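PFC0360w protein (Plasmodium falciparum, PDB 3NI8) probably acts as an Aha1-type co-chaperone that activates the ATPase of Hsp90 in the malaria parasite. Local coordinates at residues 22-27 with 113-118; 36-41 with 143-148; 71-76 with 84-89. All coordinates share one frame; numbering follows the deposited sequence.

Contact 1: residues 22-27 with 113-118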
loop_
_atom_site.group_PDB
_atom_site.type_symbol
_atom_site.label_atom_id
_atom_site.label_comp_id
_atom_site.label_asym_id
_atom_site.label_seq_id
_atom_site.Cartn_x
_atom_site.Cartn_y
_atom_site.Cartn_z
ATOM N N GLU A 22 8.818 -7.114 -4.872
ATOM C CA GLU A 22 8.588 -5.925 -5.675
ATOM C C GLU A 22 7.440 -6.172 -6.675
ATOM O O GLU A 22 7.403 -7.205 -7.374
ATOM C CB GLU A 22 9.882 -5.557 -6.400
ATOM C CG GLU A 22 9.945 -4.139 -6.934
ATOM C CD GLU A 22 11.170 -3.903 -7.834
ATOM O OE1 GLU A 22 11.343 -4.638 -8.851
ATOM O OE2 GLU A 22 11.964 -2.977 -7.517
ATOM N N ILE A 23 6.502 -5.232 -6.732
ATOM C CA ILE A 23 5.454 -5.254 -7.759
ATOM C C ILE A 23 5.550 -4.002 -8.624
ATOM O O ILE A 23 5.576 -2.877 -8.112
ATOM C CB ILE A 23 4.022 -5.333 -7.164
ATOM C CG1 ILE A 23 3.879 -6.542 -6.243
ATOM C CG2 ILE A 23 2.977 -5.380 -8.284
ATOM C CD1 ILE A 23 2.772 -6.385 -5.179
ATOM N N THR A 24 5.575 -4.208 -9.938
ATOM C CA THR A 24 5.663 -3.097 -10.886
ATOM C C THR A 24 4.460 -3.149 -11.814
ATOM O O THR A 24 4.134 -4.218 -12.344
ATOM C CB THR A 24 7.002 -3.143 -11.687
ATOM O OG1 THR A 24 8.105 -2.924 -10.784
ATOM C CG2 THR A 24 7.035 -2.080 -12.754
ATOM N N GLU A 25 3.779 -2.006 -11.972
ATOM C CA GLU A 25 2.578 -1.866 -12.824
ATOM C C GLU A 25 2.488 -0.460 -13.439
ATOM O O GLU A 25 2.873 0.521 -12.801
ATOM C CB GLU A 25 1.297 -2.123 -12.019
ATOM C CG GLU A 25 1.140 -3.514 -11.429
ATOM C CD GLU A 25 0.996 -4.583 -12.488
ATOM O OE1 GLU A 25 0.750 -4.221 -13.660
ATOM O OE2 GLU A 25 1.140 -5.782 -12.154
ATOM N N GLU A 26 1.955 -0.353 -14.657
ATOM C CA GLU A 26 1.798 0.951 -15.306
ATOM C C GLU A 26 0.330 1.283 -15.538
ATOM O O GLU A 26 -0.475 0.420 -15.929
ATOM C CB GLU A 26 2.599 1.025 -16.621
ATOM C CG GLU A 26 4.113 0.878 -16.438
ATOM C CD GLU A 26 4.872 0.737 -17.744
ATOM O OE1 GLU A 26 4.593 1.511 -18.691
ATOM O OE2 GLU A 26 5.760 -0.140 -17.824
ATOM N N TYR A 27 -0.012 2.539 -15.294
ATOM C CA TYR A 27 -1.390 2.987 -15.426
ATOM C C TYR A 27 -1.456 4.196 -16.343
ATOM O O TYR A 27 -0.548 5.034 -16.330
ATOM C CB TYR A 27 -1.978 3.329 -14.052
ATOM C CG TYR A 27 -2.150 2.115 -13.148
ATOM C CD1 TYR A 27 -3.363 1.459 -13.074
ATOM C CD2 TYR A 27 -1.086 1.624 -12.378
ATOM C CE1 TYR A 27 -3.526 0.348 -12.262
ATOM C CE2 TYR A 27 -1.239 0.515 -11.569
ATOM C CZ TYR A 27 -2.462 -0.119 -11.512
ATOM O OH TYR A 27 -2.651 -1.219 -10.702
ATOM N N LYS A 113 4.275 4.964 -13.904
ATOM C CA LYS A 113 4.839 3.679 -13.527
ATOM C C LYS A 113 4.781 3.521 -12.024
ATOM O O LYS A 113 5.447 4.246 -11.286
ATOM C CB LYS A 113 6.271 3.567 -14.024
ATOM C CG LYS A 113 6.784 2.160 -14.106
ATOM C CD LYS A 113 8.193 2.164 -14.670
ATOM C CE LYS A 113 8.896 0.863 -14.335
ATOM N NZ LYS A 113 8.745 0.549 -12.875
ATOM N N LEU A 114 3.941 2.592 -11.581
ATOM C CA LEU A 114 3.801 2.269 -10.165
ATOM C C LEU A 114 4.765 1.140 -9.767
ATOM O O LEU A 114 4.708 0.035 -10.290
ATOM C CB LEU A 114 2.346 1.911 -9.851
ATOM C CG LEU A 114 1.873 1.551 -8.434
ATOM C CD1 LEU A 114 2.355 2.559 -7.448
ATOM C CD2 LEU A 114 0.338 1.470 -8.381
ATOM N N LYS A 115 5.651 1.445 -8.830
ATOM C CA LYS A 115 6.603 0.472 -8.325
ATOM C C LYS A 115 6.444 0.363 -6.814
ATOM O O LYS A 115 6.818 1.280 -6.063
ATOM C CB LYS A 115 8.035 0.864 -8.740
ATOM C CG LYS A 115 9.139 0.027 -8.128
ATOM C CD LYS A 115 10.496 0.313 -8.811
ATOM C CE LYS A 115 11.657 0.285 -7.793
ATOM N NZ LYS A 115 13.018 0.382 -8.417
ATOM N N LEU A 116 5.860 -0.748 -6.371
ATOM C CA LEU A 116 5.734 -1.007 -4.950
ATOM C C LEU A 116 6.802 -1.998 -4.419
ATOM O O LEU A 116 6.926 -3.128 -4.920
ATOM C CB LEU A 116 4.311 -1.469 -4.607
ATOM C CG LEU A 116 3.958 -1.544 -3.110
ATOM C CD1 LEU A 116 2.471 -1.406 -2.936
ATOM C CD2 LEU A 116 4.442 -2.836 -2.432
ATOM N N THR A 117 7.553 -1.554 -3.401
ATOM C CA THR A 117 8.535 -2.400 -2.710
ATOM C C THR A 117 8.119 -2.681 -1.266
ATOM O O THR A 117 7.911 -1.757 -0.474
ATOM C CB THR A 117 9.977 -1.789 -2.692
ATOM O OG1 THR A 117 10.291 -1.237 -3.967
ATOM C CG2 THR A 117 10.997 -2.855 -2.371
ATOM N N HIS A 118 8.034 -3.962 -0.924
ATOM C CA HIS A 118 7.659 -4.365 0.423
ATOM C C HIS A 118 8.842 -5.144 1.021
ATOM O O HIS A 118 9.141 -6.254 0.566
ATOM C CB HIS A 118 6.379 -5.216 0.355
ATOM C CG HIS A 118 5.564 -5.215 1.610
ATOM N ND1 HIS A 118 4.198 -5.396 1.600
ATOM C CD2 HIS A 118 5.913 -5.048 2.912
ATOM C CE1 HIS A 118 3.740 -5.342 2.841
ATOM N NE2 HIS A 118 4.759 -5.125 3.654
#
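Glu-22 and Lys-115 meet on the outer face of an antiparallel strand pair, which Thr-24, Glu-26, Lys-113 and Thr-117 share. With CG opposite the backbone N (chi1 -162°), the extended Glu-22 chain reaches across the Lys-115 stem: OE2 lies 3.3 Å from Lys-115 CE and 3.6 Å from Lys-115 NZ, a long salt bridge. Lys-113 slants across the same face with its butylene chain: its CG lies 3.8 Å from Glu-26 CG, and the bend at its last torsion brings NZ over the Thr-24 methyl rather than to the hydroxyl. Thr-24, beta-branched, suits an extended strand, and the long aliphatic stem lets Lys-113 lie against Glu-26 carbons while its amine reaches past them, on a partly exposed face. The carboxylate of Glu-26 turns instead to His-111.

On the other face the residues are mostly apolar. Leu-114 CD2 reaches Tyr-27 CE2 (3.7 Å), obliquely to the ring, while Ile-23 and Leu-116 are directly opposed, both side chains on this helix-covered face. Within the sheet, two hydrogen-bonded pairs join the strands: Ile-23 N to Leu-116 O (2.8 Å) with its return bond, and Glu-25 N to Leu-114 O (2.8 Å) with the converse.

Strand 98-106 flanks strand 111-119 on its far side. Beneath the apolar face, Ile-23 and Leu-116 touch Trp-140 of helix 132-150, whereas Tyr-27 meets Leu-34, and Leu-114 and Leu-116 meet Phe-38, of helix 31-39.

Contact 2: residues 36-41 with 143-148. With IPA (isopropyl alcohol), chain B.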
loop_
_atom_site.group_PDB
_atom_site.type_symbol
_atom_site.label_atom_id
_atom_site.label_comp_id
_atom_site.label_asym_id
_atom_site.label_seq_id
_atom_site.Cartn_x
_atom_site.Cartn_y
_atom_site.Cartn_z
ATOM N N ASN A 36 -2.860 9.959 -4.614
ATOM C CA ASN A 36 -4.133 10.118 -3.892
ATOM C C ASN A 36 -4.649 8.780 -3.402
ATOM O O ASN A 36 -5.017 8.627 -2.241
ATOM C CB ASN A 36 -5.216 10.773 -4.769
ATOM C CG ASN A 36 -6.601 10.765 -4.103
ATOM O OD1 ASN A 36 -7.447 9.913 -4.399
ATOM N ND2 ASN A 36 -6.834 11.720 -3.206
ATOM N N ALA A 37 -4.648 7.805 -4.294
ATOM C CA ALA A 37 -5.254 6.515 -3.995
ATOM C C ALA A 37 -4.591 5.829 -2.782
ATOM O O ALA A 37 -5.256 5.033 -2.068
ATOM C CB ALA A 37 -5.202 5.598 -5.221
ATOM N N PHE A 38 -3.297 6.112 -2.559
ATOM C CA PHE A 38 -2.577 5.505 -1.456
ATOM C C PHE A 38 -2.681 6.287 -0.147
ATOM O O PHE A 38 -2.355 5.736 0.927
ATOM C CB PHE A 38 -1.108 5.293 -1.807
ATOM C CG PHE A 38 -0.849 4.042 -2.594
ATOM C CD1 PHE A 38 -0.405 2.890 -1.961
ATOM C CD2 PHE A 38 -1.051 4.021 -3.978
ATOM C CE1 PHE A 38 -0.187 1.732 -2.686
ATOM C CE2 PHE A 38 -0.824 2.873 -4.709
ATOM C CZ PHE A 38 -0.385 1.727 -4.070
ATOM N N THR A 39 -3.134 7.542 -0.218
ATOM C CA THR A 39 -3.018 8.445 0.923
ATOM C C THR A 39 -4.325 9.136 1.351
ATOM O O THR A 39 -4.339 9.958 2.279
ATOM C CB THR A 39 -1.998 9.558 0.623
ATOM O OG1 THR A 39 -2.412 10.260 -0.555
ATOM C CG2 THR A 39 -0.596 8.995 0.411
ATOM N N ASP A 40 -5.411 8.828 0.659
ATOM C CA ASP A 40 -6.682 9.494 0.884
ATOM C C ASP A 40 -7.685 8.495 1.464
ATOM O O ASP A 40 -8.032 7.482 0.821
ATOM C CB ASP A 40 -7.172 10.075 -0.431
ATOM C CG ASP A 40 -8.523 10.748 -0.327
ATOM O OD1 ASP A 40 -9.404 10.293 0.448
ATOM O OD2 ASP A 40 -8.712 11.734 -1.077
ATOM N N ALA A 41 -8.152 8.801 2.674
ATOM C CA ALA A 41 -9.030 7.910 3.423
ATOM C C ALA A 41 -10.262 7.473 2.620
ATOM O O ALA A 41 -10.644 6.287 2.661
ATOM C CB ALA A 41 -9.433 8.540 4.752
ATOM N N ASN A 143 -6.397 -7.607 -4.104
ATOM C CA ASN A 143 -7.378 -6.675 -3.547
ATOM C C ASN A 143 -7.032 -5.236 -3.913
ATOM O O ASN A 143 -7.668 -4.626 -4.772
ATOM C CB ASN A 143 -7.493 -6.765 -2.001
ATOM C CG ASN A 143 -7.597 -8.209 -1.449
ATOM O OD1 ASN A 143 -7.209 -8.460 -0.275
ATOM N ND2 ASN A 143 -8.131 -9.142 -2.248
ATOM N N PHE A 144 -6.005 -4.712 -3.252
ATOM C CA PHE A 144 -5.638 -3.312 -3.365
ATOM C C PHE A 144 -5.295 -2.841 -4.777
ATOM O O PHE A 144 -5.919 -1.907 -5.294
ATOM C CB PHE A 144 -4.477 -3.016 -2.435
ATOM C CG PHE A 144 -4.308 -1.567 -2.122
ATOM C CD1 PHE A 144 -4.659 -1.076 -0.874
ATOM C CD2 PHE A 144 -3.783 -0.688 -3.075
ATOM C CE1 PHE A 144 -4.476 0.274 -0.573
ATOM C CE2 PHE A 144 -3.602 0.664 -2.781
ATOM C CZ PHE A 144 -3.936 1.145 -1.525
ATOM N N LEU A 145 -4.290 -3.449 -5.389
ATOM C CA LEU A 145 -3.891 -3.019 -6.734
ATOM C C LEU A 145 -4.939 -3.374 -7.787
ATOM O O LEU A 145 -5.092 -2.662 -8.772
ATOM C CB LEU A 145 -2.509 -3.564 -7.121
ATOM C CG LEU A 145 -1.322 -3.062 -6.281
ATOM C CD1 LEU A 145 -0.073 -3.854 -6.592
ATOM C CD2 LEU A 145 -1.065 -1.547 -6.452
ATOM N N HIS A 146 -5.654 -4.478 -7.571
ATOM C CA HIS A 146 -6.737 -4.887 -8.440
ATOM C C HIS A 146 -7.846 -3.843 -8.496
ATOM O O HIS A 146 -8.326 -3.495 -9.584
ATOM C CB HIS A 146 -7.304 -6.212 -7.958
ATOM C CG HIS A 146 -8.314 -6.803 -8.887
ATOM N ND1 HIS A 146 -9.675 -6.651 -8.704
ATOM C CD2 HIS A 146 -8.161 -7.524 -10.023
ATOM C CE1 HIS A 146 -10.314 -7.273 -9.677
ATOM N NE2 HIS A 146 -9.419 -7.804 -10.495
ATOM N N ASN A 147 -8.232 -3.322 -7.336
ATOM C CA ASN A 147 -9.344 -2.388 -7.260
ATOM C C ASN A 147 -9.049 -0.989 -7.806
ATOM O O ASN A 147 -9.968 -0.266 -8.191
ATOM C CB ASN A 147 -9.904 -2.325 -5.842
ATOM C CG ASN A 147 -10.473 -3.648 -5.386
ATOM O OD1 ASN A 147 -10.899 -4.493 -6.197
ATOM N ND2 ASN A 147 -10.475 -3.852 -4.085
ATOM N N ILE A 148 -7.766 -0.617 -7.841
ATOM C CA ILE A 148 -7.324 0.598 -8.528
ATOM C C ILE A 148 -7.734 0.509 -9.997
ATOM O O ILE A 148 -8.278 1.448 -10.575
ATOM C CB ILE A 148 -5.788 0.807 -8.395
ATOM C CG1 ILE A 148 -5.448 1.267 -6.976
ATOM C CG2 ILE A 148 -5.272 1.830 -9.439
ATOM C CD1 ILE A 148 -4.025 1.040 -6.574
HETATM C C1 IPA B . -2.253 3.655 3.363
HETATM C C2 IPA B . -1.212 2.881 2.546
HETATM C C3 IPA B . -1.669 1.524 2.010
HETATM O O2 IPA B . -0.725 3.696 1.510
#
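Phe-38 and Phe-144, their CA atoms 9.5 Å apart, join rings where helix 31-39 meets the long C-terminal helix 132-150 of a helix-grip fold, the START-like architecture of the SRPBCC superfamily; the closest CA approach is 7.7 Å, from Ala-37 CA to Ile-148 CA. No hydrogen bond links the segments; aromatic and aliphatic side chains fill the gap.

Phe-38 is the hub. Over one face of its ring comes the rim of Phe-144, whose CE2 lies 3.6 Å from Phe-38 CE1. The two planes are inclined at 39°, with centroids 4.9 Å apart. Phe-144 CG stands opposite its backbone N (chi1 -161°), which carries the ring out from the helix toward Phe-38. Leu-145 CD2 abuts the ring edge, 4.1 Å from Phe-38 CZ, and Ile-148 CD1 approaches Phe-38 CE2 at the same distance. The branched ends of Leu-145 and Ile-148 thus each present one methyl to the ring. Phe-144 CZ comes to 4.1 Å from Ala-37 O; the small Ala-37 side chain is consistent with this close approach. Phe-38 also touches Ile-83 of strand 82-89, and Trp-140 meets Phe-144 edge-to-face.

Helix 41-47 borders this core, its Leu-44 and Leu-47 touching Phe-144. Beside the aromatic pair, an isopropyl alcohol, probably from the crystallisation liquor, places its O2 2.7 Å from Phe-38 O.

Contact 3: residues 71-76 with 84-89. With IPA (isopropyl alcohol), chain B.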
loop_
_atom_site.group_PDB
_atom_site.type_symbol
_atom_site.label_atom_id
_atom_site.label_comp_id
_atom_site.label_asym_id
_atom_site.label_seq_id
_atom_site.Cartn_x
_atom_site.Cartn_y
_atom_site.Cartn_z
ATOM N N LEU A 71 -2.207 -1.784 10.058
ATOM C CA LEU A 71 -1.818 -0.469 10.566
ATOM C C LEU A 71 -0.408 -0.081 10.171
ATOM O O LEU A 71 0.394 -0.913 9.737
ATOM C CB LEU A 71 -2.033 -0.323 12.070
ATOM C CG LEU A 71 -1.335 -1.194 13.115
ATOM C CD1 LEU A 71 -1.410 -0.491 14.507
ATOM C CD2 LEU A 71 -1.988 -2.563 13.164
ATOM N N GLY A 72 -0.132 1.203 10.278
ATOM C CA GLY A 72 1.125 1.724 9.862
ATOM C C GLY A 72 1.255 3.179 10.225
ATOM O O GLY A 72 0.510 3.701 11.043
ATOM N N GLU A 73 2.235 3.808 9.604
ATOM C CA GLU A 73 2.669 5.150 9.908
ATOM C C GLU A 73 3.464 5.664 8.702
ATOM O O GLU A 73 4.335 4.971 8.168
ATOM C CB GLU A 73 3.529 5.122 11.161
ATOM C CG GLU A 73 4.348 6.388 11.426
ATOM C CD GLU A 73 5.203 6.282 12.690
ATOM O OE1 GLU A 73 6.146 7.114 12.852
ATOM O OE2 GLU A 73 4.934 5.367 13.513
ATOM N N PHE A 74 3.104 6.853 8.242
ATOM C CA PHE A 74 3.820 7.523 7.159
ATOM C C PHE A 74 5.158 8.037 7.656
ATOM O O PHE A 74 5.224 8.702 8.690
ATOM C CB PHE A 74 2.994 8.693 6.603
ATOM C CG PHE A 74 1.640 8.289 6.055
ATOM C CD1 PHE A 74 1.541 7.565 4.877
ATOM C CD2 PHE A 74 0.462 8.669 6.712
ATOM C CE1 PHE A 74 0.287 7.202 4.353
ATOM C CE2 PHE A 74 -0.812 8.310 6.199
ATOM C CZ PHE A 74 -0.893 7.581 5.013
ATOM N N THR A 75 6.224 7.722 6.925
ATOM C CA THR A 75 7.583 8.119 7.342
ATOM C C THR A 75 8.249 9.013 6.310
ATOM O O THR A 75 9.261 9.648 6.603
ATOM C CB THR A 75 8.495 6.911 7.704
ATOM O OG1 THR A 75 8.784 6.139 6.539
ATOM C CG2 THR A 75 7.836 6.000 8.739
ATOM N N GLU A 76 7.660 9.085 5.115
ATOM C CA GLU A 76 8.107 9.998 4.060
ATOM C C GLU A 76 6.973 10.280 3.073
ATOM O O GLU A 76 6.391 9.367 2.466
ATOM C CB GLU A 76 9.325 9.437 3.311
ATOM C CG GLU A 76 10.049 10.499 2.433
ATOM C CD GLU A 76 11.004 9.908 1.384
ATOM O OE1 GLU A 76 11.780 8.971 1.688
ATOM O OE2 GLU A 76 10.971 10.395 0.235
ATOM N N VAL A 84 6.716 6.459 1.861
ATOM C CA VAL A 84 7.348 5.377 2.624
ATOM C C VAL A 84 6.549 5.198 3.913
ATOM O O VAL A 84 6.115 6.176 4.532
ATOM C CB VAL A 84 8.835 5.681 2.975
ATOM C CG1 VAL A 84 9.486 4.457 3.654
ATOM C CG2 VAL A 84 9.624 6.102 1.730
ATOM N N GLU A 85 6.371 3.949 4.320
ATOM C CA GLU A 85 5.526 3.622 5.480
ATOM C C GLU A 85 6.170 2.568 6.346
ATOM O O GLU A 85 6.846 1.690 5.819
ATOM C CB GLU A 85 4.172 3.061 5.008
ATOM C CG GLU A 85 3.401 4.022 4.106
ATOM C CD GLU A 85 2.201 3.389 3.445
ATOM O OE1 GLU A 85 1.975 2.163 3.571
ATOM O OE2 GLU A 85 1.482 4.134 2.771
ATOM N N LYS A 86 5.959 2.666 7.662
ATOM C CA LYS A 86 5.916 1.471 8.531
ATOM C C LYS A 86 4.530 0.843 8.312
ATOM O O LYS A 86 3.549 1.558 8.134
ATOM C CB LYS A 86 6.073 1.828 10.008
ATOM C CG LYS A 86 7.272 2.723 10.353
ATOM C CD LYS A 86 8.036 2.201 11.587
ATOM C CE LYS A 86 7.246 2.372 12.881
ATOM N NZ LYS A 86 7.042 3.829 13.128
ATOM N N TRP A 87 4.445 -0.477 8.342
ATOM C CA TRP A 87 3.265 -1.199 7.871
ATOM C C TRP A 87 3.249 -2.591 8.486
ATOM O O TRP A 87 4.210 -3.355 8.336
ATOM C CB TRP A 87 3.359 -1.322 6.344
ATOM C CG TRP A 87 2.117 -1.794 5.588
ATOM C CD1 TRP A 87 1.265 -1.008 4.842
ATOM C CD2 TRP A 87 1.630 -3.144 5.455
ATOM N NE1 TRP A 87 0.283 -1.784 4.262
ATOM C CE2 TRP A 87 0.479 -3.095 4.614
ATOM C CE3 TRP A 87 2.047 -4.385 5.956
ATOM C CZ2 TRP A 87 -0.263 -4.248 4.273
ATOM C CZ3 TRP A 87 1.318 -5.532 5.619
ATOM C CH2 TRP A 87 0.171 -5.453 4.777
ATOM N N LYS A 88 2.155 -2.933 9.158
ATOM C CA LYS A 88 1.977 -4.293 9.682
ATOM C C LYS A 88 0.512 -4.734 9.615
ATOM O O LYS A 88 -0.380 -3.893 9.521
ATOM C CB LYS A 88 2.513 -4.412 11.124
ATOM C CG LYS A 88 1.689 -3.624 12.152
ATOM C CD LYS A 88 2.343 -3.523 13.537
ATOM C CE LYS A 88 2.347 -4.854 14.261
ATOM N NZ LYS A 88 3.585 -4.953 15.082
ATOM N N PHE A 89 0.286 -6.048 9.612
ATOM C CA PHE A 89 -0.996 -6.622 10.008
ATOM C C PHE A 89 -0.977 -6.642 11.534
ATOM O O PHE A 89 0.087 -6.832 12.141
ATOM C CB PHE A 89 -1.138 -8.051 9.510
ATOM C CG PHE A 89 -1.449 -8.181 8.045
ATOM C CD1 PHE A 89 -2.755 -8.014 7.572
ATOM C CD2 PHE A 89 -0.453 -8.547 7.147
ATOM C CE1 PHE A 89 -3.050 -8.158 6.217
ATOM C CE2 PHE A 89 -0.732 -8.699 5.776
ATOM C CZ PHE A 89 -2.021 -8.502 5.308
HETATM C C1 IPA B . -2.253 3.655 3.363
HETATM C C2 IPA B . -1.212 2.881 2.546
HETATM C C3 IPA B . -1.669 1.524 2.010
HETATM O O2 IPA B . -0.725 3.696 1.510
#
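A beta hairpin of the curved antiparallel sheet, formed by strands 70-78 and 82-89, contains a classic bulge: Thr-75 and Glu-76 both face Val-84. Val-84 O takes Thr-75 N at 2.9 Å, with Glu-76 N only weakly bonded to the same oxygen, while Val-84 N donates a hydrogen bond to Glu-76 O (3.0 Å). Valine suits this place by supplying two methyls, one turned to each bulge residue: CG1 lies beside Thr-75 OG1, and CG2 is 3.7 Å from Glu-76 CB. Glu-76 turns its polar end to Thr-78.

Farther along, regular pairing returns. Lys-86 O, 3.0 Å from Gly-72 CA, occupies the side where a side chain would start, which suits glycine; Gly-72 CA is also 4.1 Å from Trp-87 CA. On the Glu-73 side of the sheet, Lys-86 bends at three torsions to bring NZ to 2.6 Å from Glu-73 OE2, a salt bridge in which the ammonium sits above the carboxylate plane, 68° out of it. Lys-86 also meets Tyr-97 in a cation-pi contact. Leu-71 lies alongside the Lys-88 stem, whose NZ is held by Asn-93 O.

The opposite face is the inner one. Trp-87 packs against Cys-136 of helix 132-150, whereas Phe-74 runs beside Glu-85, their ring and carboxylate planes 75° apart. The extended Glu-85 chain, with CG opposite the carbonyl carbon (chi1 -58°), carries OE2 inward, 2.6 Å from O2 of a bound isopropyl alcohol and 3.7 Å from Phe-74 CE1.

How the contacts relate
From the N terminus the chain first lays down 22-27, an outer strand, and then helix 31-39 with segment 36-41. After helix 41-47 and two short strands, 71-76 turns back into 84-89, so contact 3 closes a short hairpin loop first. Strand 111-119 then returns to pair with the first strand, closing contact 1 around that hairpin, and the final helix brings 143-148 back to 36-41, closing contact 2. Contact 3 is thus nested inside both others, while contacts 1 and 2 cross. Tyr-27 and Leu-114 touch Leu-145, tying the outer strand pair to the helices; His-118 meets Trp-87, linking contacts 1 and 3; one isopropyl alcohol bridges contacts 2 and 3.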